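Local structure of methylated RNA-binding protein 1 (Saccharomyces cerevisiae S288c, 4RCM) at residues 17-22 and 45-50; 71-76 and 129-134. The protein recognises N6-methyladenosine in RNA through this YTH domain and, by binding the 3'-UTR of PHO4 mRNA, lowers its stability to regulate phosphate metabolism. All blocks are in the same frame, centred on the assembly; numbering follows the deposited sequence. Where two conformers were deposited one is given.

Contact 1: 17-22 and 45-50. With nucleotides of chain C.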
loop_
_atom_site.group_PDB
_atom_site.type_symbol
_atom_site.label_atom_id
_atom_site.label_comp_id
_atom_site.label_asym_id
_atom_site.label_seq_id
_atom_site.Cartn_x
_atom_site.Cartn_y
_atom_site.Cartn_z
ATOM N N ARG A 17 9.831 -5.806 2.337
ATOM C CA ARG A 17 8.843 -6.519 1.535
ATOM C C ARG A 17 7.751 -5.578 1.072
ATOM O O ARG A 17 7.449 -4.627 1.774
ATOM C CB ARG A 17 8.330 -7.733 2.330
ATOM C CG ARG A 17 9.421 -8.803 2.400
ATOM C CD ARG A 17 9.046 -10.021 3.212
ATOM N NE ARG A 17 8.124 -10.859 2.478
ATOM C CZ ARG A 17 7.627 -12.010 2.936
ATOM N NH1 ARG A 17 7.990 -12.453 4.121
ATOM N NH2 ARG A 17 6.785 -12.715 2.186
ATOM N N PHE A 18 7.271 -5.792 -0.163
ATOM C CA PHE A 18 6.288 -4.914 -0.825
ATOM C C PHE A 18 5.077 -5.727 -1.246
ATOM O O PHE A 18 5.224 -6.750 -1.923
ATOM C CB PHE A 18 6.881 -4.292 -2.088
ATOM C CG PHE A 18 8.053 -3.405 -1.835
ATOM C CD1 PHE A 18 7.873 -2.069 -1.575
ATOM C CD2 PHE A 18 9.350 -3.915 -1.875
ATOM C CE1 PHE A 18 8.950 -1.260 -1.306
ATOM C CE2 PHE A 18 10.438 -3.093 -1.641
ATOM C CZ PHE A 18 10.241 -1.749 -1.378
ATOM N N PHE A 19 3.885 -5.223 -0.929
ATOM C CA PHE A 19 2.630 -5.839 -1.359
ATOM C C PHE A 19 1.702 -4.807 -1.906
ATOM O O PHE A 19 1.720 -3.652 -1.462
ATOM C CB PHE A 19 1.912 -6.487 -0.193
ATOM C CG PHE A 19 2.718 -7.523 0.496
ATOM C CD1 PHE A 19 3.561 -7.167 1.532
ATOM C CD2 PHE A 19 2.641 -8.846 0.111
ATOM C CE1 PHE A 19 4.339 -8.105 2.178
ATOM C CE2 PHE A 19 3.387 -9.798 0.763
ATOM C CZ PHE A 19 4.234 -9.435 1.796
ATOM N N VAL A 20 0.862 -5.221 -2.847
ATOM C CA VAL A 20 -0.211 -4.363 -3.343
ATOM C C VAL A 20 -1.414 -4.502 -2.410
ATOM O O VAL A 20 -1.673 -5.592 -1.914
ATOM C CB VAL A 20 -0.623 -4.698 -4.796
ATOM C CG1 VAL A 20 -1.968 -4.097 -5.164
ATOM C CG2 VAL A 20 0.434 -4.191 -5.747
ATOM N N ILE A 21 -2.147 -3.396 -2.222
ATOM C CA ILE A 21 -3.456 -3.400 -1.478
ATOM C C ILE A 21 -4.487 -2.936 -2.496
ATOM O O ILE A 21 -4.292 -1.890 -3.139
ATOM C CB ILE A 21 -3.485 -2.468 -0.233
ATOM C CG1 ILE A 21 -2.473 -2.911 0.818
ATOM C CG2 ILE A 21 -4.879 -2.430 0.418
ATOM C CD1 ILE A 21 -2.737 -4.254 1.472
ATOM N N LYS A 22 -5.560 -3.728 -2.683
ATOM C CA LYS A 22 -6.655 -3.292 -3.598
ATOM C C LYS A 22 -7.844 -3.014 -2.709
ATOM O O LYS A 22 -8.303 -3.902 -1.932
ATOM C CB LYS A 22 -7.035 -4.365 -4.633
ATOM C CG LYS A 22 -5.926 -4.822 -5.553
ATOM C CD LYS A 22 -5.366 -3.687 -6.412
ATOM C CE LYS A 22 -6.373 -3.106 -7.406
ATOM N NZ LYS A 22 -5.729 -2.167 -8.380
ATOM N N ASN A 45 -4.747 -10.702 5.580
ATOM C CA ASN A 45 -4.143 -10.340 6.854
ATOM C C ASN A 45 -3.126 -11.372 7.326
ATOM O O ASN A 45 -2.073 -11.021 7.876
ATOM C CB ASN A 45 -5.212 -10.235 7.937
ATOM C CG ASN A 45 -5.898 -8.889 7.972
ATOM O OD1 ASN A 45 -5.496 -7.927 7.312
ATOM N ND2 ASN A 45 -6.965 -8.818 8.746
ATOM N N LYS A 46 -3.468 -12.644 7.159
ATOM C CA LYS A 46 -2.521 -13.736 7.431
ATOM C C LYS A 46 -1.244 -13.666 6.603
ATOM O O LYS A 46 -0.150 -13.783 7.132
ATOM C CB LYS A 46 -3.196 -15.109 7.235
ATOM N N ARG A 47 -1.365 -13.451 5.297
ATOM C CA ARG A 47 -0.186 -13.227 4.486
ATOM C C ARG A 47 0.671 -12.028 4.999
ATOM O O ARG A 47 1.852 -12.175 5.195
ATOM C CB ARG A 47 -0.581 -12.993 3.030
ATOM C CG ARG A 47 -1.157 -14.226 2.313
ATOM C CD ARG A 47 -1.290 -13.915 0.832
ATOM N NE ARG A 47 0.040 -13.673 0.294
ATOM C CZ ARG A 47 0.295 -13.120 -0.874
ATOM N NH1 ARG A 47 -0.694 -12.753 -1.672
ATOM N NH2 ARG A 47 1.537 -12.943 -1.253
ATOM N N LEU A 48 0.055 -10.861 5.223
ATOM C CA LEU A 48 0.748 -9.691 5.689
ATOM C C LEU A 48 1.345 -9.866 7.084
ATOM O O LEU A 48 2.472 -9.458 7.338
ATOM C CB LEU A 48 -0.194 -8.508 5.706
ATOM C CG LEU A 48 -0.672 -8.054 4.324
ATOM C CD1 LEU A 48 -1.704 -6.971 4.494
ATOM C CD2 LEU A 48 0.493 -7.563 3.490
ATOM N N SER A 49 0.592 -10.471 7.972
ATOM C CA SER A 49 1.050 -10.732 9.320
ATOM C C SER A 49 2.253 -11.672 9.350
ATOM O O SER A 49 3.173 -11.470 10.104
ATOM C CB SER A 49 -0.116 -11.316 10.140
ATOM O OG SER A 49 0.301 -11.807 11.397
ATOM N N GLU A 50 2.254 -12.698 8.525
ATOM C CA GLU A 50 3.383 -13.625 8.494
ATOM C C GLU A 50 4.627 -12.913 7.979
ATOM O O GLU A 50 5.696 -13.085 8.493
ATOM C CB GLU A 50 3.057 -14.878 7.645
ATOM C CG GLU A 50 1.825 -15.652 8.108
ATOM C C2 6MZ C 3 -12.238 -2.392 0.885
ATOM C C4 6MZ C 3 -10.988 -4.344 0.425
ATOM C C5 6MZ C 3 -10.409 -4.305 1.776
ATOM N N9 6MZ C 3 -10.437 -5.414 -0.179
ATOM N N3 6MZ C 3 -11.890 -3.367 0.040
ATOM N N1 6MZ C 3 -11.753 -2.300 2.143
ATOM C C6 6MZ C 3 -10.865 -3.183 2.653
ATOM N N6 6MZ C 3 -10.413 -3.106 3.925
ATOM C C9 6MZ C 3 -10.959 -2.183 4.894
ATOM N N7 6MZ C 3 -9.570 -5.373 1.900
ATOM C C8 6MZ C 3 -9.611 -6.035 0.700
ATOM O "O5'" 6MZ C 3 -11.734 -10.495 -2.039
ATOM C "C5'" 6MZ C 3 -11.800 -9.275 -1.262
ATOM C "C4'" 6MZ C 3 -11.571 -8.043 -2.148
ATOM O "O4'" 6MZ C 3 -11.869 -6.834 -1.417
ATOM C "C1'" 6MZ C 3 -10.830 -5.835 -1.588
ATOM C "C2'" 6MZ C 3 -9.822 -6.490 -2.550
ATOM O "O2'" 6MZ C 3 -10.039 -6.083 -3.928
ATOM C "C3'" 6MZ C 3 -10.134 -7.938 -2.684
ATOM O "O3'" 6MZ C 3 -9.969 -8.218 -4.101
#

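Contact 2: 71-76 and 129-134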
loop_
_atom_site.group_PDB
_atom_site.type_symbol
_atom_site.label_atom_id
_atom_site.label_comp_id
_atom_site.label_asym_id
_atom_site.label_seq_id
_atom_site.Cartn_x
_atom_site.Cartn_y
_atom_site.Cartn_z
ATOM N N GLY A 71 -8.387 1.595 -11.001
ATOM C CA GLY A 71 -6.958 1.329 -11.070
ATOM C C GLY A 71 -6.151 2.512 -10.608
ATOM O O GLY A 71 -5.014 2.704 -11.043
ATOM N N ARG A 72 -6.728 3.331 -9.732
ATOM C CA ARG A 72 -6.000 4.440 -9.179
ATOM C C ARG A 72 -4.946 3.920 -8.203
ATOM O O ARG A 72 -5.284 3.186 -7.271
ATOM C CB ARG A 72 -6.989 5.363 -8.512
ATOM C CG ARG A 72 -6.652 6.826 -8.627
ATOM C CD ARG A 72 -7.515 7.581 -7.625
ATOM N NE ARG A 72 -6.872 8.765 -7.105
ATOM C CZ ARG A 72 -7.553 9.790 -6.628
ATOM N NH1 ARG A 72 -6.929 10.860 -6.184
ATOM N NH2 ARG A 72 -8.880 9.733 -6.590
ATOM N N PHE A 73 -3.677 4.243 -8.419
ATOM C CA PHE A 73 -2.634 3.906 -7.429
ATOM C C PHE A 73 -2.467 5.189 -6.685
ATOM O O PHE A 73 -2.044 6.157 -7.289
ATOM C CB PHE A 73 -1.304 3.414 -8.063
ATOM C CG PHE A 73 -1.271 1.896 -8.303
ATOM C CD1 PHE A 73 -2.022 1.320 -9.333
ATOM C CD2 PHE A 73 -0.507 1.046 -7.478
ATOM C CE1 PHE A 73 -2.010 -0.072 -9.527
ATOM C CE2 PHE A 73 -0.486 -0.334 -7.685
ATOM C CZ PHE A 73 -1.244 -0.892 -8.701
ATOM N N CYS A 74 -2.856 5.229 -5.405
ATOM C CA CYS A 74 -2.939 6.525 -4.718
ATOM C C CYS A 74 -1.984 6.835 -3.497
ATOM O O CYS A 74 -2.051 7.916 -2.913
ATOM C CB CYS A 74 -4.374 6.851 -4.397
ATOM S SG CYS A 74 -5.318 5.547 -3.676
ATOM N N GLY A 75 -1.091 5.915 -3.161
ATOM C CA GLY A 75 0.004 6.251 -2.259
ATOM C C GLY A 75 0.576 5.005 -1.617
ATOM O O GLY A 75 0.258 3.904 -2.017
ATOM N N VAL A 76 1.477 5.230 -0.677
ATOM C CA VAL A 76 2.258 4.108 -0.069
ATOM C C VAL A 76 2.160 4.205 1.430
ATOM O O VAL A 76 2.365 5.235 1.988
ATOM C CB VAL A 76 3.719 4.166 -0.537
ATOM C CG1 VAL A 76 4.448 2.900 -0.146
ATOM C CG2 VAL A 76 3.811 4.374 -2.080
ATOM N N PRO A 129 1.529 -7.011 -15.778
ATOM C CA PRO A 129 1.830 -5.736 -15.170
ATOM C C PRO A 129 1.298 -5.628 -13.733
ATOM O O PRO A 129 0.330 -6.336 -13.366
ATOM C CB PRO A 129 1.093 -4.749 -16.034
ATOM C CG PRO A 129 0.987 -5.435 -17.362
ATOM C CD PRO A 129 0.814 -6.870 -17.053
ATOM N N ILE A 130 1.906 -4.726 -12.957
ATOM C CA ILE A 130 1.499 -4.500 -11.577
ATOM C C ILE A 130 0.019 -4.061 -11.429
ATOM O O ILE A 130 -0.641 -4.375 -10.448
ATOM C CB ILE A 130 2.448 -3.508 -10.845
ATOM C CG1 ILE A 130 2.227 -3.593 -9.327
ATOM C CG2 ILE A 130 2.266 -2.100 -11.363
ATOM C CD1 ILE A 130 3.229 -2.775 -8.536
ATOM N N THR A 131 -0.480 -3.366 -12.413
ATOM C CA THR A 131 -1.891 -2.962 -12.439
ATOM C C THR A 131 -2.915 -4.129 -12.458
ATOM O O THR A 131 -4.118 -3.906 -12.195
ATOM C CB THR A 131 -2.131 -2.096 -13.662
ATOM O OG1 THR A 131 -1.586 -2.760 -14.808
ATOM C CG2 THR A 131 -1.445 -0.743 -13.500
ATOM N N HIS A 132 -2.446 -5.348 -12.761
ATOM C CA HIS A 132 -3.268 -6.574 -12.689
ATOM C C HIS A 132 -3.203 -7.332 -11.360
ATOM O O HIS A 132 -3.829 -8.409 -11.212
ATOM C CB HIS A 132 -2.844 -7.541 -13.800
ATOM C CG HIS A 132 -3.127 -7.039 -15.176
ATOM N ND1 HIS A 132 -3.730 -7.821 -16.126
ATOM C CD2 HIS A 132 -2.912 -5.839 -15.754
ATOM C CE1 HIS A 132 -3.859 -7.127 -17.244
ATOM N NE2 HIS A 132 -3.383 -5.918 -17.041
ATOM N N SER A 133 -2.455 -6.801 -10.390
ATOM C CA SER A 133 -2.277 -7.485 -9.131
ATOM C C SER A 133 -3.584 -7.530 -8.372
ATOM O O SER A 133 -4.361 -6.577 -8.380
ATOM C CB SER A 133 -1.208 -6.785 -8.264
ATOM O OG SER A 133 -0.033 -6.568 -9.008
ATOM N N ARG A 134 -3.819 -8.637 -7.721
ATOM C CA ARG A 134 -4.885 -8.729 -6.776
ATOM C C ARG A 134 -4.379 -8.345 -5.370
ATOM O O ARG A 134 -3.208 -7.994 -5.179
ATOM C CB ARG A 134 -5.450 -10.164 -6.744
ATOM C CG ARG A 134 -6.113 -10.665 -8.033
ATOM C CD ARG A 134 -6.387 -12.166 -7.921
ATOM N NE ARG A 134 -5.141 -12.947 -7.807
ATOM C CZ ARG A 134 -4.508 -13.540 -8.823
ATOM N NH1 ARG A 134 -4.977 -13.474 -10.070
ATOM N NH2 ARG A 134 -3.390 -14.207 -8.592
#

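Contact 1: 17-22 and 45-50
Strand 17-22 and the helical turn 45-50 run nearly antiparallel, their axes at 164° and 10.7 Å apart where they come closest. Phe19 and Leu48 are the residues whose CA atoms lie nearest, and between them they carry most of the contact. With CG of Leu48 anti to its carbonyl carbon, the branched end of the leucine reaches the strand and parts there: CD2 goes to Phe19, CD1 to Ile21. Leu48 CD2 sits over one face of the Phe19 ring, 3.9 Å from its centroid and 22° off the ring normal, a CH-pi contact displaced toward the CG-CD1 side. CD1 of Leu48 meets Ile21 CD1 at 4.2 Å, a looser touch. This is helix 42-53 packing on the mixed beta-sheet of the YTH domain, a member of the PUA clan; strand 17-23 lies within that sheet, between strands 61-67 and 138-139. At the border of the contact Arg47 bends at chi3 and brings NH2 to the edge of the Phe19 ring, 4.2 Å from Phe19 CE2, with guanidinium and ring planes 81° apart. Arg17 on the strand forms a salt bridge with Glu138, a residue the Arg47 side chain also touches. Farther along the strand, beyond the helix, Lys22 borders the RNA: Lys22 O lies 3.1 Å from C2' of the N6-methyladenosine nucleotide of chain C.

Contact 2: 71-76 and 129-134
Phe73 points its ring from strand 72-79 at the short 3-10 turn 130-132 and meets it with the CE1-CZ end. Phe73 CZ lies 3.9 Å from Ile130 O, the carbonyl oxygen, which sits at the ring's edge, near its plane. Next to it, Phe73 CE1 comes within 4.1 Å of Thr131 CG2; the methyl approaches obliquely, and the two side chains cross at about a right angle. With chi1 at 49°, Thr131 holds OG1 between its backbone N and carbonyl carbon, which leaves CG2 as the branch that meets the ring. Ile130 adds a longer apolar touch, its CG1 4.4 Å from Phe73 CZ. The carbonyl oxygen at the ring edge is itself gripped from within the loop: Ser133 N donates to Ile130 O at 3.0 Å, and Ser133 OG donates to the same oxygen at 2.7 Å, tilted 21° from the carbonyl plane. Two donors on one acceptor satisfy this polar atom beside the aromatic ring and tie Ser133 back onto the turn. A further backbone bond, His132 N to Pro129 O at 3.0 Å, closes the preceding step of the turn. Around the pair, Leu117 of helix 114-117 touches both Phe73 and Ile130, and helix 141-151 reaches them with Phe151 and Ile147 respectively. The arrangement is a strand-to-loop packing in the YTH domain: an aromatic side chain from the mixed sheet abuts the connection between strands 128-129 and 138-139, close to Lys22 of the methyladenosine-binding site.

Both contacts are buried and draw on the same mixed sheet, contact 1 through strand 17-23 and contact 2 through strand 72-79, with strand 61-67 between them. Their centres lie 14 Å apart. In each a phenylalanine from the sheet is a main partner, sharing the load with Leu48 in contact 1, but contact 1 sets a ring face against a leucine methyl of a regular helix, whereas contact 2 sets a ring edge against a backbone carbonyl of a loop. The two meet where Val20 CG2 packs on Ile130 CG1, 4.0 Å away, and Lys22 CD on Ser133 O at 3.6 Å. Lys22, an RNA-binding residue, thus runs from the nucleotide beside contact 1 to the loop of contact 2.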